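Local coordinates for protein N-acetyl-L-2,4-diaminobutyric acid deacetylase (Ruegeria pomeroyi, PDB 6TWL) that removes the acetyl group from N-acetyl-L-2,4-diaminobutyric acid during ectoine breakdown, probably by zinc-dependent hydrolysis as in its aspartoacylase relatives, at residues A[4-9]-A[20-25]; A[41-46]-A[78-83]; A[176-181]-A[245-250]; A[266-271]-A[283-288]. One frame throughout, in Å; residues are numbered along the deposited sequence.

Contact 1 (A[4-9]-A[20-25]); sequences NPISPT and GFLKLP
Ile6 meets Leu24 through its CG1 branch: CG1 lies 3.5 Å from Leu24 CD2, the two side chains crossing at a slant, and Ile6 CD1 reaches the same methyl. Leu24 gets there with its CG set between the backbone N and the carbonyl carbon (chi1 63°). The other branch of Ile6, CG2, turns to Leu22 and lies 4.0 Å from its CB. Farther along, Leu22 CD2 rests against the Pro8 ring, 3.9 Å from Pro8 CG, on the sheet face that these two residues share. Tyr128 of helix 121-133 packs on Ile6, Pro8 and Leu22 alike. On the other face, Ser7 stands beside Lys23. The backbones run antiparallel: Ser7 and Lys23 form a hydrogen-bonded pair, Ser7 N giving to Lys23 O at 2.8 Å, and Thr9 N gives to Phe21 O. Thr9 closes the ladder with its side chain. With OG1 between its own backbone N and carbonyl carbon (chi1 70°), the hydroxyl accepts from Phe21 N at 2.9 Å and also sits near the plane of the Phe21 ring, at its edge. Before the strand, Asn4 OD1 takes the N-H of Ile6 in an Asx turn. In this beta hairpin Pro8, which has no N-H to give, occupies a non-hydrogen-bonded site, so no backbone bond is lost there, and the Thr9 hydroxyl serves as acceptor where strand 7-8 has run out.

Contact 2 (A[41-46]-A[78-83]); sequences TVIKNG and EDVTGR
At one end of the antiparallel pairing of strands 36-45 and 82-87 in the large mixed sheet, Asn45 meets Gly82. The two form a hydrogen-bonded pair: Gly82 N gives to Asn45 O at 2.9 Å in an almost straight bond (178°), and Asn45 N returns a longer one to Gly82 O at 3.2 Å. The Asn45 side chain adds a third link. Its CG is anti to the backbone N (chi1 -172°), which carries the amide back along the incoming loop, and ND2 gives to Val80 O at 3.1 Å. The donor approaches nearly along the C=O axis, and the oxygen lies close to the amide plane. An alanine here would probably leave Val80 O without this donor and the loop before Gly82 freer to shift. Gly82 has backbone angles at which a CB would jam against the preceding carbonyl oxygen. Nearer the middle of strand 36-45, Ile43 CG2 meets Val80 CG2 at 3.6 Å, the two side chains crossing at about a right angle. On the opposite face Lys44 and Arg83 lie obliquely across each other, Lys44 CB 4.0 Å from Arg83 CG. Lys44 NZ hangs over one face of the guanidinium, offset toward its rim, a proximity of like charges; bonds from Arg83 NH1 to Leu12 O and Arg83 NE to Thr50 OG1 hold the guanidinium in place. Strand 36-45 thus lies between strand 16-24, bonded through Val42 and Lys44, and strand 82-87, while Val80 also packs on Ile237, just beyond helix 218-234.

Contact 3 (A[176-181]-A[245-250]); sequences AFNAPY and DETVNL
Asn178 OD1 is held by two donors: Asp245 N, at 2.6 Å and nearly straight (169°), and Lys226 NZ from helix 218-234. The same amide gives back through ND2 to Asp245 O at 3.0 Å, so that both its ends are tied to one backbone residue. Asp245 O lies close to the amide plane, yet ND2 stands well above the plane of that carbonyl. Having CG anti to the backbone N (chi1 -176°) points the amide across to the other segment, and the two bonds together should fix its rotation. Lys226 also makes a salt bridge with Asp245 OD2, which brings its charge to both residues and probably polarises the Asn178 carbonyl. Asn178 is the residue at which the chain leaves helix 167-177, with positive phi. From there it runs into strand 181-184, which pairs in parallel with strand 248-251, the last of the large mixed sheet within this chain. Val248 N gives to Pro180 O at 3.0 Å, and Tyr181 and Val248 form the bridge. Thr247 OG1 lies 2.9 Å from Ala179 O and is also hydrogen-bonded to Ser182 OG. Tyr181 and Val248 extend side by side in the same direction, Tyr181 CD2 3.8 Å from Val248 CB. The same ring carbon touches Leu250 CD1 at 3.6 Å; both aliphatic groups come to the ring obliquely. Leu306 of strand 305-311 packs against Tyr181, Val248 and Leu250 together.

Contact 4 (A[266-271]-A[283-288]); sequences LFEMMI and LARVWP
Strands 266-269 and 283-287 run antiparallel, their axes 4.5 Å apart at closest and their directions 158° apart, with Leu266-Trp287 and Glu268-Arg285 as hydrogen-bonded pairs. Those four residues share one face. There Glu268 and Trp287 extend side by side, and Trp287 NE1 gives to Glu268 OE1 at 2.8 Å in a nearly straight bond (169°). The oxygen lies in the indole plane, and carboxylate and ring are nearly coplanar, 26° apart. Glu268 reaches this diagonal partner with its chain extended beyond a CG anti to the backbone N. A phenylalanine in place of Trp287 would probably leave Glu268 OE1 without its N-H mate and the carboxylate free to turn. Arg285 NH1 is 4.1 Å from the same OE1, beyond a salt bridge, although its charge may still steady the carboxylate. Met270, bent at two torsions, brings CE over one face of that guanidinium, toward the rim and 3.8 Å from Arg285 NH1. On the other face Phe267 CE1 presses on Ala284 CB at 3.6 Å, while Val286 CG2 lies at the ring edge, 4.0 Å from Phe267 CD1. Past the strand, Met270 N gives to Leu283 O. Leu283 and Ala284 both face Tyr299 in a classic beta bulge, on the side where strand 282-287 meets strand 297-300. Strand 265-269 has strand 315-316 as its other neighbour, and Phe267, set edge-to-face on His311, turns its side of this four-stranded sheet toward strands 305-311 and 321-326.

In the fold
Contacts 1, 2 and 3 belong to the large mixed sheet, and contact 4 to a separate four-stranded antiparallel sheet. Contacts 1 and 2 are joined by neighbouring strands 16-24 and 36-45; their centres are about 21 Å apart and their nearest atoms about 5 Å. Contact 1 includes one outermost strand, 7-8, and contact 3 the other, 248-251, with about 37 Å between centres. Contact 3 comes nearest to the metal site: the side chain of Tyr181 is about 9 Å from that of zinc ligand Glu209, in a chain modelled without zinc. Contact 4 lies about 29 Å from contact 3, centre to centre, and away from the zinc site, as do contacts 1 and 2.

Contact 1 (A[4-9]-A[20-25])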
# COMPACT_ATOMS: atom_id res chain seq x y z
N ASN A 4 0.97 20.31 -17.98
CA ASN A 4 1.73 19.94 -16.79
C ASN A 4 3.22 19.86 -17.11
O ASN A 4 3.60 19.19 -18.07
CB ASN A 4 1.24 18.62 -16.20
CG ASN A 4 2.03 18.18 -14.97
OD1 ASN A 4 3.24 17.98 -15.03
ND2 ASN A 4 1.35 18.07 -13.84
N PRO A 5 4.08 20.49 -16.32
CA PRO A 5 5.51 20.56 -16.64
C PRO A 5 6.32 19.32 -16.28
O PRO A 5 7.55 19.38 -16.38
CB PRO A 5 5.97 21.76 -15.80
CG PRO A 5 5.12 21.68 -14.58
CD PRO A 5 3.76 21.23 -15.08
N ILE A 6 5.70 18.22 -15.87
CA ILE A 6 6.46 17.04 -15.49
C ILE A 6 6.81 16.24 -16.74
O ILE A 6 5.93 15.90 -17.54
CB ILE A 6 5.69 16.18 -14.48
CG1 ILE A 6 5.63 16.90 -13.13
CG2 ILE A 6 6.33 14.81 -14.34
CD1 ILE A 6 5.03 16.08 -12.01
N SER A 7 8.09 15.95 -16.91
CA SER A 7 8.59 15.23 -18.07
C SER A 7 9.45 14.06 -17.61
O SER A 7 10.33 14.25 -16.76
CB SER A 7 9.40 16.16 -18.99
OG SER A 7 10.78 16.10 -18.65
N PRO A 8 9.22 12.85 -18.12
CA PRO A 8 10.12 11.74 -17.79
C PRO A 8 11.45 11.89 -18.51
O PRO A 8 11.51 12.33 -19.66
CB PRO A 8 9.36 10.51 -18.29
CG PRO A 8 7.96 10.98 -18.58
CD PRO A 8 8.09 12.42 -18.95
N THR A 9 12.53 11.54 -17.81
CA THR A 9 13.83 11.47 -18.45
C THR A 9 13.98 10.25 -19.34
O THR A 9 14.99 10.13 -20.05
CB THR A 9 14.95 11.48 -17.40
OG1 THR A 9 14.95 10.23 -16.69
CG2 THR A 9 14.76 12.63 -16.42
N GLY A 20 14.95 5.75 -14.98
CA GLY A 20 15.03 7.20 -15.07
C GLY A 20 14.26 7.89 -13.98
O GLY A 20 14.14 7.39 -12.86
N PHE A 21 13.73 9.07 -14.31
CA PHE A 21 13.03 9.90 -13.34
C PHE A 21 11.87 10.62 -14.00
O PHE A 21 11.81 10.77 -15.23
CB PHE A 21 13.94 10.96 -12.71
CG PHE A 21 15.21 10.41 -12.13
CD1 PHE A 21 16.33 10.22 -12.93
CD2 PHE A 21 15.30 10.13 -10.78
CE1 PHE A 21 17.50 9.73 -12.40
CE2 PHE A 21 16.47 9.64 -10.24
CZ PHE A 21 17.57 9.44 -11.05
N LEU A 22 10.92 11.05 -13.17
CA LEU A 22 9.98 12.10 -13.53
C LEU A 22 10.51 13.41 -12.96
O LEU A 22 10.81 13.50 -11.77
CB LEU A 22 8.58 11.81 -12.97
CG LEU A 22 7.92 10.48 -13.34
CD1 LEU A 22 6.75 10.21 -12.40
CD2 LEU A 22 7.45 10.49 -14.79
N LYS A 23 10.63 14.42 -13.82
CA LYS A 23 11.28 15.68 -13.46
C LYS A 23 10.35 16.85 -13.75
O LYS A 23 9.73 16.90 -14.82
CB LYS A 23 12.59 15.83 -14.24
CG LYS A 23 13.24 17.20 -14.13
CD LYS A 23 14.57 17.24 -14.87
CE LYS A 23 14.39 16.97 -16.35
NZ LYS A 23 15.69 16.87 -17.08
N LEU A 24 10.23 17.77 -12.79
CA LEU A 24 9.63 19.08 -13.03
C LEU A 24 10.60 20.12 -12.48
O LEU A 24 10.91 20.08 -11.27
CB LEU A 24 8.23 19.26 -12.43
CG LEU A 24 8.00 19.19 -10.92
CD1 LEU A 24 6.73 19.95 -10.51
CD2 LEU A 24 7.88 17.74 -10.56
N PRO A 25 11.13 21.02 -13.31
CA PRO A 25 12.20 21.91 -12.84
C PRO A 25 11.80 22.87 -11.73
O PRO A 25 12.70 23.35 -11.03
CB PRO A 25 12.59 22.66 -14.12
CG PRO A 25 12.29 21.68 -15.21
CD PRO A 25 11.03 20.98 -14.77

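Contact 2 (A[41-46]-A[78-83])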
# COMPACT_ATOMS: atom_id res chain seq x y z
N THR A 41 11.14 3.11 -13.05
CA THR A 41 11.59 2.17 -14.06
C THR A 41 10.40 1.79 -14.94
O THR A 41 9.30 1.56 -14.44
CB THR A 41 12.19 0.91 -13.41
OG1 THR A 41 13.44 1.24 -12.79
CG2 THR A 41 12.41 -0.18 -14.45
N VAL A 42 10.63 1.77 -16.25
CA VAL A 42 9.63 1.30 -17.20
C VAL A 42 10.22 0.12 -17.96
O VAL A 42 11.32 0.21 -18.50
CB VAL A 42 9.19 2.41 -18.17
CG1 VAL A 42 8.23 1.84 -19.21
CG2 VAL A 42 8.53 3.54 -17.40
N ILE A 43 9.49 -0.99 -17.97
CA ILE A 43 9.86 -2.19 -18.72
C ILE A 43 8.69 -2.51 -19.63
O ILE A 43 7.61 -2.88 -19.15
CB ILE A 43 10.19 -3.36 -17.79
CG1 ILE A 43 11.31 -2.97 -16.83
CG2 ILE A 43 10.59 -4.59 -18.60
CD1 ILE A 43 11.61 -4.02 -15.82
N LYS A 44 8.89 -2.37 -20.93
CA LYS A 44 7.86 -2.66 -21.91
C LYS A 44 8.41 -3.61 -22.96
O LYS A 44 9.59 -3.53 -23.33
CB LYS A 44 7.32 -1.39 -22.58
CG LYS A 44 6.29 -1.66 -23.67
CD LYS A 44 5.98 -0.43 -24.50
CE LYS A 44 4.67 -0.61 -25.26
NZ LYS A 44 3.49 -0.28 -24.41
N ASN A 45 7.56 -4.52 -23.43
CA ASN A 45 7.93 -5.49 -24.44
C ASN A 45 6.66 -6.06 -25.04
O ASN A 45 5.67 -6.26 -24.33
CB ASN A 45 8.80 -6.60 -23.85
CG ASN A 45 9.37 -7.51 -24.91
OD1 ASN A 45 9.99 -7.06 -25.87
ND2 ASN A 45 9.18 -8.82 -24.74
N GLY A 46 6.69 -6.33 -26.35
CA GLY A 46 5.57 -6.91 -27.05
C GLY A 46 4.29 -6.13 -26.81
O GLY A 46 4.28 -4.90 -26.69
N GLU A 78 12.39 -9.41 -22.20
CA GLU A 78 11.88 -10.70 -22.67
C GLU A 78 10.88 -11.32 -21.70
O GLU A 78 10.07 -12.16 -22.12
CB GLU A 78 13.06 -11.66 -22.90
CG GLU A 78 12.68 -13.00 -23.52
CD GLU A 78 13.89 -13.87 -23.83
OE1 GLU A 78 15.00 -13.55 -23.36
OE2 GLU A 78 13.72 -14.88 -24.54
N ASP A 79 10.90 -10.92 -20.43
CA ASP A 79 9.97 -11.47 -19.46
C ASP A 79 8.60 -10.81 -19.48
O ASP A 79 7.66 -11.36 -18.90
CB ASP A 79 10.54 -11.38 -18.04
CG ASP A 79 12.01 -11.79 -17.97
OD1 ASP A 79 12.80 -11.06 -17.34
OD2 ASP A 79 12.37 -12.82 -18.57
N VAL A 80 8.45 -9.67 -20.14
CA VAL A 80 7.24 -8.87 -20.05
C VAL A 80 6.46 -8.96 -21.36
O VAL A 80 7.06 -8.97 -22.44
CB VAL A 80 7.58 -7.41 -19.69
CG1 VAL A 80 6.33 -6.55 -19.65
CG2 VAL A 80 8.30 -7.37 -18.35
N THR A 81 5.14 -9.06 -21.24
CA THR A 81 4.23 -8.94 -22.37
C THR A 81 3.22 -7.87 -21.98
O THR A 81 2.22 -8.15 -21.31
CB THR A 81 3.54 -10.27 -22.69
OG1 THR A 81 2.95 -10.80 -21.50
CG2 THR A 81 4.55 -11.26 -23.25
N GLY A 82 3.50 -6.63 -22.38
CA GLY A 82 2.78 -5.49 -21.87
C GLY A 82 3.73 -4.41 -21.38
O GLY A 82 4.71 -4.11 -22.05
N ARG A 83 3.45 -3.84 -20.21
CA ARG A 83 4.30 -2.76 -19.72
C ARG A 83 4.18 -2.66 -18.21
O ARG A 83 3.08 -2.75 -17.65
CB ARG A 83 3.93 -1.43 -20.38
CG ARG A 83 4.65 -0.24 -19.78
CD ARG A 83 4.34 1.04 -20.53
NE ARG A 83 2.92 1.35 -20.55
CZ ARG A 83 2.42 2.49 -21.02
NH1 ARG A 83 3.22 3.42 -21.51
NH2 ARG A 83 1.11 2.69 -21.01

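Contact 3 (A[176-181]-A[245-250])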
# COMPACT_ATOMS: atom_id res chain seq x y z
N ALA A 176 -5.27 -13.37 -6.61
CA ALA A 176 -4.01 -13.72 -7.24
C ALA A 176 -2.83 -13.38 -6.33
O ALA A 176 -1.92 -14.20 -6.17
CB ALA A 176 -3.87 -13.00 -8.59
N PHE A 177 -2.85 -12.20 -5.70
CA PHE A 177 -1.78 -11.82 -4.77
C PHE A 177 -1.55 -12.92 -3.74
O PHE A 177 -0.41 -13.35 -3.52
CB PHE A 177 -2.11 -10.50 -4.08
CG PHE A 177 -0.92 -9.82 -3.45
CD1 PHE A 177 -0.48 -10.19 -2.18
CD2 PHE A 177 -0.24 -8.81 -4.12
CE1 PHE A 177 0.62 -9.57 -1.61
CE2 PHE A 177 0.85 -8.18 -3.54
CZ PHE A 177 1.29 -8.56 -2.29
N ASN A 178 -2.62 -13.40 -3.11
CA ASN A 178 -2.59 -14.58 -2.26
C ASN A 178 -1.61 -14.40 -1.09
O ASN A 178 -0.77 -15.25 -0.80
CB ASN A 178 -2.25 -15.83 -3.08
CG ASN A 178 -2.28 -17.11 -2.26
OD1 ASN A 178 -1.28 -17.82 -2.17
ND2 ASN A 178 -3.42 -17.39 -1.64
N ALA A 179 -1.72 -13.25 -0.42
CA ALA A 179 -1.05 -13.05 0.85
C ALA A 179 -1.71 -13.96 1.88
O ALA A 179 -2.80 -14.49 1.65
CB ALA A 179 -1.13 -11.58 1.26
N PRO A 180 -1.06 -14.19 3.03
CA PRO A 180 -1.69 -15.05 4.05
C PRO A 180 -3.06 -14.57 4.49
O PRO A 180 -3.85 -15.38 4.99
CB PRO A 180 -0.68 -15.01 5.21
CG PRO A 180 0.62 -14.75 4.54
CD PRO A 180 0.32 -13.82 3.41
N TYR A 181 -3.38 -13.29 4.31
CA TYR A 181 -4.68 -12.74 4.67
C TYR A 181 -5.22 -11.91 3.51
O TYR A 181 -4.46 -11.20 2.84
CB TYR A 181 -4.59 -11.90 5.94
CG TYR A 181 -4.16 -12.70 7.15
CD1 TYR A 181 -2.81 -12.86 7.45
CD2 TYR A 181 -5.09 -13.30 7.98
CE1 TYR A 181 -2.40 -13.59 8.55
CE2 TYR A 181 -4.70 -14.04 9.08
CZ TYR A 181 -3.35 -14.18 9.36
OH TYR A 181 -2.96 -14.91 10.45
N ASP A 245 -0.93 -20.41 -1.91
CA ASP A 245 -0.95 -21.00 -0.59
C ASP A 245 -2.31 -20.73 0.05
O ASP A 245 -3.22 -20.19 -0.57
CB ASP A 245 0.19 -20.46 0.27
CG ASP A 245 1.55 -20.78 -0.30
OD1 ASP A 245 1.92 -21.98 -0.30
OD2 ASP A 245 2.25 -19.85 -0.73
N GLU A 246 -2.43 -21.10 1.32
CA GLU A 246 -3.63 -20.81 2.08
C GLU A 246 -3.78 -19.31 2.29
O GLU A 246 -2.81 -18.55 2.24
CB GLU A 246 -3.59 -21.51 3.44
CG GLU A 246 -2.21 -21.49 4.09
CD GLU A 246 -1.86 -20.16 4.75
OE1 GLU A 246 -0.67 -19.96 5.07
OE2 GLU A 246 -2.77 -19.34 4.99
N THR A 247 -5.01 -18.89 2.53
CA THR A 247 -5.29 -17.50 2.87
C THR A 247 -6.55 -17.46 3.72
O THR A 247 -7.40 -18.35 3.64
CB THR A 247 -5.47 -16.66 1.61
OG1 THR A 247 -5.59 -15.28 1.97
CG2 THR A 247 -6.71 -17.12 0.88
N VAL A 248 -6.65 -16.42 4.54
CA VAL A 248 -7.79 -16.22 5.43
C VAL A 248 -8.50 -14.94 5.01
O VAL A 248 -7.88 -13.87 4.97
CB VAL A 248 -7.36 -16.16 6.90
CG1 VAL A 248 -8.54 -15.80 7.79
CG2 VAL A 248 -6.74 -17.48 7.33
N ASN A 249 -9.79 -15.06 4.70
CA ASN A 249 -10.55 -13.93 4.19
C ASN A 249 -11.21 -13.18 5.34
O ASN A 249 -11.89 -13.79 6.18
CB ASN A 249 -11.60 -14.41 3.18
CG ASN A 249 -11.00 -14.66 1.81
OD1 ASN A 249 -10.89 -13.75 0.99
ND2 ASN A 249 -10.58 -15.90 1.56
N LEU A 250 -11.01 -11.87 5.38
CA LEU A 250 -11.43 -11.04 6.49
C LEU A 250 -12.17 -9.81 5.98
O LEU A 250 -11.94 -9.34 4.86
CB LEU A 250 -10.23 -10.59 7.33
CG LEU A 250 -9.30 -11.70 7.82
CD1 LEU A 250 -7.94 -11.12 8.16
CD2 LEU A 250 -9.90 -12.40 9.03

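Contact 4 (A[266-271]-A[283-288])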
# COMPACT_ATOMS: atom_id res chain seq x y z
N LEU A 266 2.67 2.95 29.31
CA LEU A 266 3.44 1.84 28.79
C LEU A 266 2.49 0.76 28.29
O LEU A 266 1.55 0.37 29.00
CB LEU A 266 4.39 1.30 29.86
CG LEU A 266 5.21 0.03 29.62
CD1 LEU A 266 6.41 0.33 28.74
CD2 LEU A 266 5.68 -0.53 30.96
N PHE A 267 2.71 0.29 27.07
CA PHE A 267 1.73 -0.50 26.33
C PHE A 267 2.10 -1.98 26.39
O PHE A 267 3.18 -2.37 25.95
CB PHE A 267 1.65 -0.02 24.89
CG PHE A 267 0.63 -0.73 24.05
CD1 PHE A 267 -0.72 -0.49 24.22
CD2 PHE A 267 1.03 -1.64 23.09
CE1 PHE A 267 -1.66 -1.14 23.45
CE2 PHE A 267 0.10 -2.31 22.31
CZ PHE A 267 -1.25 -2.05 22.49
N GLU A 268 1.19 -2.80 26.94
CA GLU A 268 1.38 -4.24 27.04
C GLU A 268 0.27 -4.94 26.27
O GLU A 268 -0.87 -5.02 26.74
CB GLU A 268 1.40 -4.71 28.49
CG GLU A 268 1.38 -6.23 28.61
CD GLU A 268 1.32 -6.71 30.04
OE1 GLU A 268 1.00 -5.90 30.94
OE2 GLU A 268 1.57 -7.91 30.28
N MET A 269 0.60 -5.46 25.09
CA MET A 269 -0.37 -6.23 24.32
C MET A 269 -0.50 -7.64 24.88
O MET A 269 0.50 -8.28 25.19
CB MET A 269 0.04 -6.28 22.86
CG MET A 269 -0.85 -7.18 22.05
SD MET A 269 -1.31 -6.38 20.52
CE MET A 269 -2.84 -5.57 20.95
N MET A 270 -1.74 -8.12 25.00
CA MET A 270 -1.98 -9.43 25.58
C MET A 270 -2.21 -10.53 24.55
O MET A 270 -2.18 -11.71 24.93
CB MET A 270 -3.18 -9.35 26.55
CG MET A 270 -3.08 -8.26 27.62
SD MET A 270 -1.60 -8.38 28.65
CE MET A 270 -1.85 -9.99 29.40
N ILE A 271 -2.42 -10.21 23.27
CA ILE A 271 -2.84 -11.21 22.28
C ILE A 271 -1.86 -11.26 21.08
O ILE A 271 -1.27 -10.25 20.69
CB ILE A 271 -4.29 -10.93 21.81
CG1 ILE A 271 -5.28 -10.96 22.99
CG2 ILE A 271 -4.79 -11.95 20.79
CD1 ILE A 271 -5.12 -12.19 23.91
N LEU A 283 -7.46 -7.32 25.09
CA LEU A 283 -6.50 -7.10 24.01
C LEU A 283 -5.16 -6.58 24.52
O LEU A 283 -4.11 -7.03 24.07
CB LEU A 283 -7.06 -6.11 22.99
CG LEU A 283 -8.28 -6.47 22.14
CD1 LEU A 283 -8.79 -5.22 21.44
CD2 LEU A 283 -7.93 -7.55 21.14
N ALA A 284 -5.19 -5.64 25.46
CA ALA A 284 -3.98 -4.93 25.84
C ALA A 284 -4.18 -4.26 27.19
O ALA A 284 -5.31 -4.01 27.63
CB ALA A 284 -3.58 -3.89 24.79
N ARG A 285 -3.06 -3.97 27.85
CA ARG A 285 -3.01 -3.17 29.07
C ARG A 285 -2.12 -1.97 28.84
O ARG A 285 -1.12 -2.04 28.12
CB ARG A 285 -2.48 -3.98 30.26
CG ARG A 285 -3.45 -4.98 30.84
CD ARG A 285 -2.77 -5.80 31.93
NE ARG A 285 -3.59 -6.93 32.36
CZ ARG A 285 -3.09 -8.08 32.78
NH1 ARG A 285 -1.78 -8.27 32.83
NH2 ARG A 285 -3.91 -9.06 33.16
N VAL A 286 -2.48 -0.85 29.48
CA VAL A 286 -1.70 0.38 29.41
C VAL A 286 -1.32 0.76 30.83
O VAL A 286 -2.19 1.14 31.63
CB VAL A 286 -2.47 1.51 28.71
CG1 VAL A 286 -1.64 2.78 28.71
CG2 VAL A 286 -2.81 1.11 27.29
N TRP A 287 -0.03 0.66 31.15
CA TRP A 287 0.44 0.92 32.50
C TRP A 287 0.71 2.40 32.69
O TRP A 287 1.47 3.00 31.91
CB TRP A 287 1.70 0.12 32.79
CG TRP A 287 1.40 -1.33 32.86
CD1 TRP A 287 1.38 -2.21 31.82
CD2 TRP A 287 1.04 -2.07 34.03
NE1 TRP A 287 1.03 -3.47 32.28
CE2 TRP A 287 0.82 -3.40 33.63
CE3 TRP A 287 0.89 -1.74 35.38
CZ2 TRP A 287 0.45 -4.40 34.53
CZ3 TRP A 287 0.52 -2.73 36.27
CH2 TRP A 287 0.32 -4.04 35.85
N PRO A 288 0.11 3.03 33.71
CA PRO A 288 0.36 4.45 33.93
C PRO A 288 1.77 4.68 34.44
O PRO A 288 2.30 3.88 35.22
CB PRO A 288 -0.69 4.82 34.99
CG PRO A 288 -0.83 3.57 35.78
CD PRO A 288 -0.71 2.44 34.78